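Local atomic coordinates of acetoin utilization protein (Exiguobacterium sibiricum, PDB entry 2Q04), a protein that probably transfers acetyl groups as a GNAT-family acetyltransferase, perhaps in acetoin utilization. Residues T86-I95 / V195-R205; M160-T170 / N181-K189. All blocks are in the same frame, centred on the assembly; numbering follows the deposited sequence. Where two conformers were deposited one is given.

In the fold
Both contacts build on the late part of the chain, where strand 182-187 runs on into helix 193-203, and contact 2 is nested inside the loop that contact 1 closes. Both are partly buried. Contact 2, its centre about 11 Å from that of the chain, combines backbone pairing at the sheet's edge with packing on both faces. Contact 1, about 17 Å out, is a loop laid on a helix, apolar along L202, I95 and V195, with a histidine-to-carbonyl bond midway and a salt bridge past the helix end. The two meet at R203, whose O and NH1 bond to T170 OG1 and P169 O, while F199 meets F168 edge to face and W87 packs on L183.

Contact 1 (T86-I95 / V195-R205); sequences TWSEGNNPYI and VVAHFDALRLR. With CA (calcium ion), chain H.
The loop that leads into strand 95-103 of the GNAT sheet lies against helix 193-203, with L202 set between the backbone of the loop's 3-10 turn and I95. L202 CD2 lies 3.5 Å from T86 O and meets E89 CB, while L202 CD1 and I95 CD1 reach toward each other tip to tip, 4.1 Å apart. Branched aliphatic chains suit this buried floor, and I95 also touches L132 of strand 130-135. The W87 ring presents its edge to the helix, CZ3 being 3.7 Å from R203 CA.

One turn before L202, H198 gives the loop a polar hold: NE2 donates to E89 O (2.9 Å, 146°), with the acceptor nearly in the ring plane. With CG anti to the backbone N (chi1 -177°), the imidazole reaches that carbonyl. Flanking it, S88 O and G90 O bind a calcium ion at 2.5 and 2.4 Å, so helix and metal hold three successive carbonyls of the loop. N92 folds its OD1 back to Y94 N in an Asx turn, leaving ND2 alongside the H198 ring and V195, amide and ring planes 24° apart. Past the helix end, R205 forms a salt bridge with E89, its NH2 donating to the syn lone pair of E89 OE2 at 3.3 Å.

Contact 2 (M160-T170 / N181-K189); sequences MNHGGLVFFPT and NCLMARIGK. With EDO (1,2-ethanediol), chain K.
The backbone bonds of V166 with A185 make 166-168 an antiparallel edge strand beside 182-187, itself joined on its other side to strand 130-135 of the GNAT sheet. V166 N donates to A185 O, and A185 N returns a bond to V166 O at 2.9 Å. Further along, F168 N bonds to L183 O nearly straight (171°), but the next link passes through a water, which donates to F168 O and accepts from L183 N.

Apolar packing divides between the two faces. On that of F167 and M184, the selenomethionine M184 is bent at its last torsion (chi3 65°), which turns CE to within 3.4 Å of M160 CB; F167 brings its ring edge to C182 CB. On the other face, F168 CE2 lies 3.9 Å from A185 CB, a small side chain that leaves room for the broad ring, and CZ reaches I187 CD1.

Among polar side chains, R186 extends along the helix end and gives a weak NE bond to G163 O (3.0 Å), while its NH1 forms a salt bridge with E127. G164, with positive phi, closes the helix in a Schellman motif, and its lack of a side chain lets R186 pass close by. N161 ND2 donates to L165 O at 2.7 Å. The helix end thus meets strand 182-187 through a charged arginine, while neutral backbone groups join the strands themselves.

Contact 1 (T86-I95 / V195-R205)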
loop_
_atom_site.group_PDB
_atom_site.type_symbol
_atom_site.label_atom_id
_atom_site.label_comp_id
_atom_site.label_asym_id
_atom_site.label_seq_id
_atom_site.Cartn_x
_atom_site.Cartn_y
_atom_site.Cartn_z
ATOM N N THR A 86 12.817 1.736 9.949
ATOM C CA THR A 86 13.044 0.581 10.844
ATOM C C THR A 86 12.501 -0.750 10.292
ATOM O O THR A 86 13.021 -1.816 10.612
ATOM C CB THR A 86 12.463 0.822 12.275
ATOM O OG1 THR A 86 12.843 -0.268 13.140
ATOM C CG2 THR A 86 10.954 0.941 12.247
ATOM N N TRP A 87 11.542 -0.673 9.385
ATOM C CA TRP A 87 10.843 -1.868 8.906
ATOM C C TRP A 87 11.713 -2.784 7.998
ATOM O O TRP A 87 11.329 -3.910 7.715
ATOM C CB TRP A 87 9.548 -1.455 8.184
ATOM C CG TRP A 87 8.804 -0.440 8.945
ATOM C CD1 TRP A 87 8.700 0.891 8.651
ATOM C CD2 TRP A 87 8.213 -0.610 10.233
ATOM N NE1 TRP A 87 8.024 1.545 9.647
ATOM C CE2 TRP A 87 7.717 0.648 10.636
ATOM C CE3 TRP A 87 8.034 -1.708 11.079
ATOM C CZ2 TRP A 87 7.054 0.838 11.852
ATOM C CZ3 TRP A 87 7.371 -1.519 12.281
ATOM C CH2 TRP A 87 6.894 -0.253 12.658
ATOM N N SER A 88 12.913 -2.315 7.624
ATOM C CA SER A 88 13.789 -3.076 6.737
ATOM C C SER A 88 14.924 -3.781 7.485
ATOM O O SER A 88 15.735 -4.457 6.873
ATOM C CB SER A 88 14.382 -2.160 5.659
ATOM O OG SER A 88 15.226 -1.177 6.225
ATOM N N GLU A 89 14.972 -3.628 8.799
ATOM C CA GLU A 89 16.047 -4.240 9.595
ATOM C C GLU A 89 16.079 -5.769 9.451
ATOM O O GLU A 89 15.042 -6.410 9.264
ATOM C CB GLU A 89 15.894 -3.885 11.066
ATOM C CG GLU A 89 16.434 -2.555 11.442
ATOM C CD GLU A 89 16.629 -2.412 12.932
ATOM O OE1 GLU A 89 16.381 -3.396 13.672
ATOM O OE2 GLU A 89 17.054 -1.329 13.362
ATOM N N GLY A 90 17.274 -6.342 9.560
ATOM C CA GLY A 90 17.433 -7.786 9.509
ATOM C C GLY A 90 17.351 -8.335 8.102
ATOM O O GLY A 90 17.031 -7.615 7.159
ATOM N N ASN A 91 17.641 -9.621 7.965
ATOM C CA ASN A 91 17.623 -10.278 6.675
ATOM C C ASN A 91 16.380 -11.128 6.524
ATOM O O ASN A 91 16.448 -12.356 6.571
ATOM C CB ASN A 91 18.866 -11.147 6.517
ATOM C CG ASN A 91 18.925 -11.832 5.193
ATOM O OD1 ASN A 91 18.107 -11.575 4.310
ATOM N ND2 ASN A 91 19.889 -12.721 5.035
ATOM N N ASN A 92 15.241 -10.475 6.327
ATOM C CA ASN A 92 13.978 -11.177 6.182
ATOM C C ASN A 92 13.272 -10.808 4.866
ATOM O O ASN A 92 12.586 -9.781 4.791
ATOM C CB ASN A 92 13.070 -10.872 7.370
ATOM C CG ASN A 92 11.904 -11.823 7.468
ATOM O OD1 ASN A 92 11.436 -12.353 6.467
ATOM N ND2 ASN A 92 11.419 -12.033 8.676
ATOM N N PRO A 93 13.410 -11.674 3.831
ATOM C CA PRO A 93 12.800 -11.436 2.521
ATOM C C PRO A 93 11.279 -11.746 2.458
ATOM O O PRO A 93 10.665 -11.602 1.387
ATOM C CB PRO A 93 13.576 -12.380 1.604
ATOM C CG PRO A 93 14.004 -13.497 2.483
ATOM C CD PRO A 93 14.185 -12.932 3.860
ATOM N N TYR A 94 10.689 -12.171 3.585
ATOM C CA TYR A 94 9.246 -12.463 3.643
ATOM C C TYR A 94 8.449 -11.260 4.142
ATOM O O TYR A 94 7.235 -11.332 4.285
ATOM C CB TYR A 94 8.977 -13.667 4.544
ATOM C CG TYR A 94 9.607 -14.955 4.048
ATOM C CD1 TYR A 94 9.009 -15.695 3.034
ATOM C CD2 TYR A 94 10.791 -15.428 4.593
ATOM C CE1 TYR A 94 9.574 -16.850 2.572
ATOM C CE2 TYR A 94 11.359 -16.579 4.145
ATOM C CZ TYR A 94 10.748 -17.297 3.126
ATOM O OH TYR A 94 11.317 -18.465 2.668
ATOM N N ILE A 95 9.138 -10.160 4.423
ATOM C CA ILE A 95 8.474 -8.943 4.845
ATOM C C ILE A 95 8.408 -7.944 3.683
ATOM O O ILE A 95 9.438 -7.524 3.140
ATOM C CB ILE A 95 9.163 -8.317 6.082
ATOM C CG1 ILE A 95 8.929 -9.214 7.305
ATOM C CG2 ILE A 95 8.612 -6.903 6.353
ATOM C CD1 ILE A 95 9.553 -8.707 8.578
ATOM N N VAL A 195 9.004 -15.265 10.821
ATOM C CA VAL A 195 8.784 -14.006 10.138
ATOM C C VAL A 195 7.908 -13.077 10.998
ATOM O O VAL A 195 8.150 -11.872 11.073
ATOM C CB VAL A 195 8.095 -14.234 8.775
ATOM C CG1 VAL A 195 7.740 -12.899 8.115
ATOM C CG2 VAL A 195 8.987 -15.072 7.863
ATOM N N VAL A 196 6.895 -13.655 11.633
ATOM C CA VAL A 196 6.001 -12.898 12.484
ATOM C C VAL A 196 6.733 -12.402 13.720
ATOM O O VAL A 196 6.506 -11.284 14.181
ATOM C CB VAL A 196 4.793 -13.743 12.920
ATOM C CG1 VAL A 196 3.990 -13.015 14.007
ATOM C CG2 VAL A 196 3.911 -14.058 11.720
ATOM N N ALA A 197 7.604 -13.245 14.263
ATOM C CA ALA A 197 8.384 -12.881 15.439
ATOM C C ALA A 197 9.308 -11.722 15.123
ATOM O O ALA A 197 9.525 -10.852 15.955
ATOM C CB ALA A 197 9.184 -14.072 15.935
ATOM N N HIS A 198 9.874 -11.730 13.916
ATOM C CA HIS A 198 10.744 -10.662 13.477
ATOM C C HIS A 198 9.963 -9.372 13.370
ATOM O O HIS A 198 10.428 -8.323 13.786
ATOM C CB HIS A 198 11.362 -11.005 12.138
ATOM C CG HIS A 198 12.335 -9.983 11.644
ATOM N ND1 HIS A 198 13.371 -9.513 12.414
ATOM C CD2 HIS A 198 12.481 -9.407 10.429
ATOM C CE1 HIS A 198 14.088 -8.654 11.708
ATOM N NE2 HIS A 198 13.571 -8.578 10.500
ATOM N N PHE A 199 8.765 -9.460 12.808
ATOM C CA PHE A 199 7.892 -8.305 12.689
ATOM C C PHE A 199 7.570 -7.729 14.059
ATOM O O PHE A 199 7.579 -6.519 14.237
ATOM C CB PHE A 199 6.595 -8.679 11.956
ATOM C CG PHE A 199 5.528 -7.604 12.010
ATOM C CD1 PHE A 199 5.741 -6.359 11.426
ATOM C CD2 PHE A 199 4.298 -7.854 12.606
ATOM C CE1 PHE A 199 4.752 -5.372 11.462
ATOM C CE2 PHE A 199 3.305 -6.865 12.637
ATOM C CZ PHE A 199 3.543 -5.629 12.063
ATOM N N ASP A 200 7.272 -8.599 15.021
ATOM C CA ASP A 200 6.991 -8.154 16.403
ATOM C C ASP A 200 8.195 -7.429 16.991
ATOM O O ASP A 200 8.044 -6.485 17.746
ATOM C CB ASP A 200 6.645 -9.349 17.320
ATOM C CG ASP A 200 5.272 -9.935 17.038
ATOM O OD1 ASP A 200 4.399 -9.216 16.492
ATOM O OD2 ASP A 200 5.056 -11.119 17.396
ATOM N N ALA A 201 9.390 -7.919 16.666
ATOM C CA ALA A 201 10.631 -7.321 17.144
ATOM C C ALA A 201 10.877 -5.941 16.504
ATOM O O ALA A 201 11.505 -5.074 17.109
ATOM C CB ALA A 201 11.802 -8.249 16.864
ATOM N N LEU A 202 10.397 -5.760 15.272
ATOM C CA LEU A 202 10.546 -4.477 14.566
ATOM C C LEU A 202 9.587 -3.419 15.105
ATOM O O LEU A 202 9.969 -2.272 15.297
ATOM C CB LEU A 202 10.308 -4.655 13.066
ATOM C CG LEU A 202 11.359 -5.454 12.307
ATOM C CD1 LEU A 202 10.929 -5.634 10.866
ATOM C CD2 LEU A 202 12.721 -4.778 12.385
ATOM N N ARG A 203 8.335 -3.805 15.322
ATOM C CA ARG A 203 7.315 -2.848 15.777
ATOM C C ARG A 203 7.445 -2.532 17.274
ATOM O O ARG A 203 7.093 -1.458 17.704
ATOM C CB ARG A 203 5.905 -3.353 15.457
ATOM C CG ARG A 203 5.433 -4.465 16.336
ATOM C CD ARG A 203 4.140 -5.034 15.837
ATOM N NE ARG A 203 3.714 -6.185 16.631
ATOM C CZ ARG A 203 3.044 -6.103 17.779
ATOM N NH1 ARG A 203 2.689 -4.926 18.269
ATOM N NH2 ARG A 203 2.707 -7.208 18.426
ATOM N N LEU A 204 7.933 -3.498 18.053
ATOM C CA LEU A 204 8.221 -3.278 19.483
ATOM C C LEU A 204 9.723 -3.297 19.658
ATOM O O LEU A 204 10.296 -4.221 20.253
ATOM C CB LEU A 204 7.557 -4.346 20.341
ATOM C CG LEU A 204 6.026 -4.311 20.332
ATOM C CD1 LEU A 204 5.456 -5.564 20.959
ATOM C CD2 LEU A 204 5.498 -3.050 21.047
ATOM N N ARG A 205 10.348 -2.233 19.158
ATOM C CA ARG A 205 11.784 -2.170 18.935
ATOM C C ARG A 205 12.600 -1.957 20.219
ATOM O O ARG A 205 13.747 -2.393 20.312
ATOM C CB ARG A 205 12.074 -1.036 17.929
ATOM C CG ARG A 205 13.494 -0.965 17.424
ATOM C CD ARG A 205 13.880 -2.187 16.586
ATOM N NE ARG A 205 15.269 -2.100 16.147
ATOM C CZ ARG A 205 16.327 -2.305 16.946
ATOM N NH1 ARG A 205 16.154 -2.613 18.236
ATOM N NH2 ARG A 205 17.566 -2.181 16.460
HETATM CA CA CA H . 15.518 -6.606 5.541
#

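Contact 2 (M160-T170 / N181-K189)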
loop_
_atom_site.group_PDB
_atom_site.type_symbol
_atom_site.label_atom_id
_atom_site.label_comp_id
_atom_site.label_asym_id
_atom_site.label_seq_id
_atom_site.Cartn_x
_atom_site.Cartn_y
_atom_site.Cartn_z
HETATM N N MSE A 160 -8.291 -0.792 4.602
HETATM C CA MSE A 160 -7.129 -1.682 4.734
HETATM C C MSE A 160 -7.552 -3.074 5.255
HETATM O O MSE A 160 -7.006 -4.089 4.842
HETATM C CB MSE A 160 -6.104 -1.065 5.674
HETATM C CG MSE A 160 -5.389 0.172 5.103
HETATM SE SE MSE A 160 -4.297 -0.252 3.507
HETATM C CE MSE A 160 -3.305 1.528 3.307
ATOM N N ASN A 161 -8.535 -3.100 6.143
ATOM C CA ASN A 161 -9.060 -4.358 6.670
ATOM C C ASN A 161 -9.590 -5.247 5.560
ATOM O O ASN A 161 -9.398 -6.442 5.588
ATOM C CB ASN A 161 -10.157 -4.098 7.712
ATOM C CG ASN A 161 -9.605 -3.485 9.034
ATOM O OD1 ASN A 161 -10.352 -2.925 9.825
ATOM N ND2 ASN A 161 -8.308 -3.627 9.260
ATOM N N HIS A 162 -10.221 -4.638 4.554
ATOM C CA HIS A 162 -10.745 -5.391 3.411
ATOM C C HIS A 162 -9.613 -6.090 2.643
ATOM O O HIS A 162 -9.820 -7.131 2.052
ATOM C CB HIS A 162 -11.546 -4.475 2.459
ATOM C CG HIS A 162 -12.948 -4.196 2.922
ATOM N ND1 HIS A 162 -13.366 -2.943 3.319
ATOM C CD2 HIS A 162 -14.029 -5.006 3.034
ATOM C CE1 HIS A 162 -14.642 -2.994 3.661
ATOM N NE2 HIS A 162 -15.068 -4.235 3.502
ATOM N N GLY A 163 -8.415 -5.508 2.674
ATOM C CA GLY A 163 -7.244 -6.113 2.022
ATOM C C GLY A 163 -6.534 -7.133 2.913
ATOM O O GLY A 163 -5.537 -7.724 2.513
ATOM N N GLY A 164 -7.032 -7.304 4.138
ATOM C CA GLY A 164 -6.462 -8.272 5.075
ATOM C C GLY A 164 -5.509 -7.661 6.095
ATOM O O GLY A 164 -5.017 -8.362 6.977
ATOM N N LEU A 165 -5.229 -6.364 5.962
ATOM C CA LEU A 165 -4.351 -5.670 6.911
ATOM C C LEU A 165 -5.097 -5.338 8.212
ATOM O O LEU A 165 -6.245 -4.922 8.188
ATOM C CB LEU A 165 -3.769 -4.378 6.293
ATOM C CG LEU A 165 -2.607 -4.590 5.311
ATOM C CD1 LEU A 165 -3.125 -5.001 3.950
ATOM C CD2 LEU A 165 -1.756 -3.346 5.196
ATOM N N VAL A 166 -4.401 -5.503 9.340
ATOM C CA VAL A 166 -4.949 -5.233 10.655
ATOM C C VAL A 166 -4.009 -4.321 11.427
ATOM O O VAL A 166 -2.804 -4.412 11.273
ATOM C CB VAL A 166 -5.083 -6.577 11.478
ATOM C CG1 VAL A 166 -5.897 -6.369 12.717
ATOM C CG2 VAL A 166 -5.685 -7.663 10.630
ATOM N N PHE A 167 -4.574 -3.470 12.294
ATOM C CA PHE A 167 -3.788 -2.564 13.117
ATOM C C PHE A 167 -2.908 -3.323 14.094
ATOM O O PHE A 167 -3.343 -4.306 14.693
ATOM C CB PHE A 167 -4.704 -1.633 13.886
ATOM C CG PHE A 167 -4.001 -0.810 14.909
ATOM C CD1 PHE A 167 -3.503 0.430 14.587
ATOM C CD2 PHE A 167 -3.835 -1.285 16.210
ATOM C CE1 PHE A 167 -2.855 1.193 15.536
ATOM C CE2 PHE A 167 -3.192 -0.529 17.155
ATOM C CZ PHE A 167 -2.707 0.712 16.827
ATOM N N PHE A 168 -1.656 -2.860 14.237
ATOM C CA PHE A 168 -0.718 -3.403 15.235
ATOM C C PHE A 168 -0.093 -2.264 16.026
ATOM O O PHE A 168 0.340 -1.268 15.444
ATOM C CB PHE A 168 0.392 -4.214 14.558
ATOM C CG PHE A 168 -0.040 -5.582 14.122
ATOM C CD1 PHE A 168 -0.031 -6.640 15.014
ATOM C CD2 PHE A 168 -0.451 -5.814 12.819
ATOM C CE1 PHE A 168 -0.432 -7.900 14.616
ATOM C CE2 PHE A 168 -0.839 -7.086 12.414
ATOM C CZ PHE A 168 -0.836 -8.121 13.315
ATOM N N PRO A 169 -0.069 -2.390 17.369
ATOM C CA PRO A 169 0.630 -1.400 18.177
ATOM C C PRO A 169 2.105 -1.359 17.856
ATOM O O PRO A 169 2.665 -2.347 17.395
ATOM C CB PRO A 169 0.411 -1.901 19.619
ATOM C CG PRO A 169 -0.752 -2.777 19.557
ATOM C CD PRO A 169 -0.739 -3.402 18.202
ATOM N N THR A 170 2.722 -0.217 18.074
ATOM C CA THR A 170 4.150 -0.067 17.851
ATOM C C THR A 170 4.725 1.037 18.736
ATOM O O THR A 170 4.014 1.958 19.138
ATOM C CB THR A 170 4.455 0.283 16.393
ATOM O OG1 THR A 170 5.863 0.459 16.230
ATOM C CG2 THR A 170 3.739 1.577 15.981
ATOM N N ASN A 181 -1.913 8.173 13.489
ATOM C CA ASN A 181 -0.989 7.355 12.681
ATOM C C ASN A 181 -1.130 5.900 13.078
ATOM O O ASN A 181 -1.597 5.589 14.182
ATOM C CB ASN A 181 0.460 7.797 12.869
ATOM C CG ASN A 181 0.678 9.247 12.532
ATOM O OD1 ASN A 181 -0.093 9.852 11.783
ATOM N ND2 ASN A 181 1.730 9.828 13.093
ATOM N N CYS A 182 -0.741 4.999 12.198
ATOM C CA CYS A 182 -0.830 3.595 12.519
ATOM C C CYS A 182 0.030 2.684 11.654
ATOM O O CYS A 182 0.374 3.003 10.521
ATOM C CB CYS A 182 -2.297 3.119 12.464
ATOM S SG CYS A 182 -3.060 3.127 10.809
ATOM N N LEU A 183 0.403 1.563 12.241
ATOM C CA LEU A 183 1.036 0.487 11.544
ATOM C C LEU A 183 0.005 -0.590 11.375
ATOM O O LEU A 183 -0.717 -0.918 12.311
ATOM C CB LEU A 183 2.212 -0.058 12.372
ATOM C CG LEU A 183 2.749 -1.452 12.017
ATOM C CD1 LEU A 183 3.493 -1.436 10.671
ATOM C CD2 LEU A 183 3.659 -1.934 13.130
HETATM N N MSE A 184 -0.094 -1.124 10.186
HETATM C CA MSE A 184 -0.997 -2.233 9.928
HETATM C C MSE A 184 -0.255 -3.280 9.172
HETATM O O MSE A 184 0.752 -2.986 8.534
HETATM C CB MSE A 184 -2.210 -1.774 9.116
HETATM C CG MSE A 184 -3.016 -0.705 9.776
HETATM SE SE MSE A 184 -4.539 -0.243 8.754
HETATM C CE MSE A 184 -5.494 -1.933 8.863
ATOM N N ALA A 185 -0.743 -4.509 9.218
ATOM C CA ALA A 185 -0.079 -5.585 8.512
ATOM C C ALA A 185 -0.986 -6.765 8.217
ATOM O O ALA A 185 -1.865 -7.087 8.984
ATOM C CB ALA A 185 1.132 -6.041 9.276
ATOM N N ARG A 186 -0.723 -7.414 7.088
ATOM C CA ARG A 186 -1.432 -8.609 6.686
ATOM C C ARG A 186 -0.478 -9.772 6.732
ATOM O O ARG A 186 0.518 -9.798 5.989
ATOM C CB ARG A 186 -1.978 -8.453 5.260
ATOM C CG ARG A 186 -2.732 -9.691 4.713
ATOM C CD ARG A 186 -2.953 -9.556 3.200
ATOM N NE ARG A 186 -4.066 -10.375 2.686
ATOM C CZ ARG A 186 -3.962 -11.644 2.304
ATOM N NH1 ARG A 186 -2.820 -12.300 2.442
ATOM N NH2 ARG A 186 -5.020 -12.274 1.832
ATOM N N ILE A 187 -0.743 -10.720 7.628
ATOM C CA ILE A 187 0.090 -11.916 7.753
ATOM C C ILE A 187 -0.464 -13.024 6.865
ATOM O O ILE A 187 -1.509 -13.612 7.164
ATOM C CB ILE A 187 0.154 -12.430 9.220
ATOM C CG1 ILE A 187 0.756 -11.357 10.133
ATOM C CG2 ILE A 187 0.992 -13.735 9.301
ATOM C CD1 ILE A 187 0.612 -11.659 11.617
ATOM N N GLY A 188 0.242 -13.301 5.771
ATOM C CA GLY A 188 -0.161 -14.334 4.846
ATOM C C GLY A 188 -0.360 -15.679 5.524
ATOM O O GLY A 188 0.322 -16.005 6.501
ATOM N N LYS A 189 -1.290 -16.466 4.983
ATOM C CA LYS A 189 -1.639 -17.782 5.527
ATOM C C LYS A 189 -0.434 -18.746 5.583
ATOM O O LYS A 189 -0.398 -19.651 6.423
ATOM C CB LYS A 189 -2.768 -18.401 4.666
ATOM C CG LYS A 189 -3.206 -19.780 5.092
HETATM C C1 EDO K . 0.168 3.474 18.483
HETATM O O1 EDO K . 0.785 2.194 18.752
HETATM C C2 EDO K . -0.287 3.530 17.019
HETATM O O2 EDO K . -1.218 4.608 16.793
HETATM O O HOH W 1 0.580 1.627 14.925
#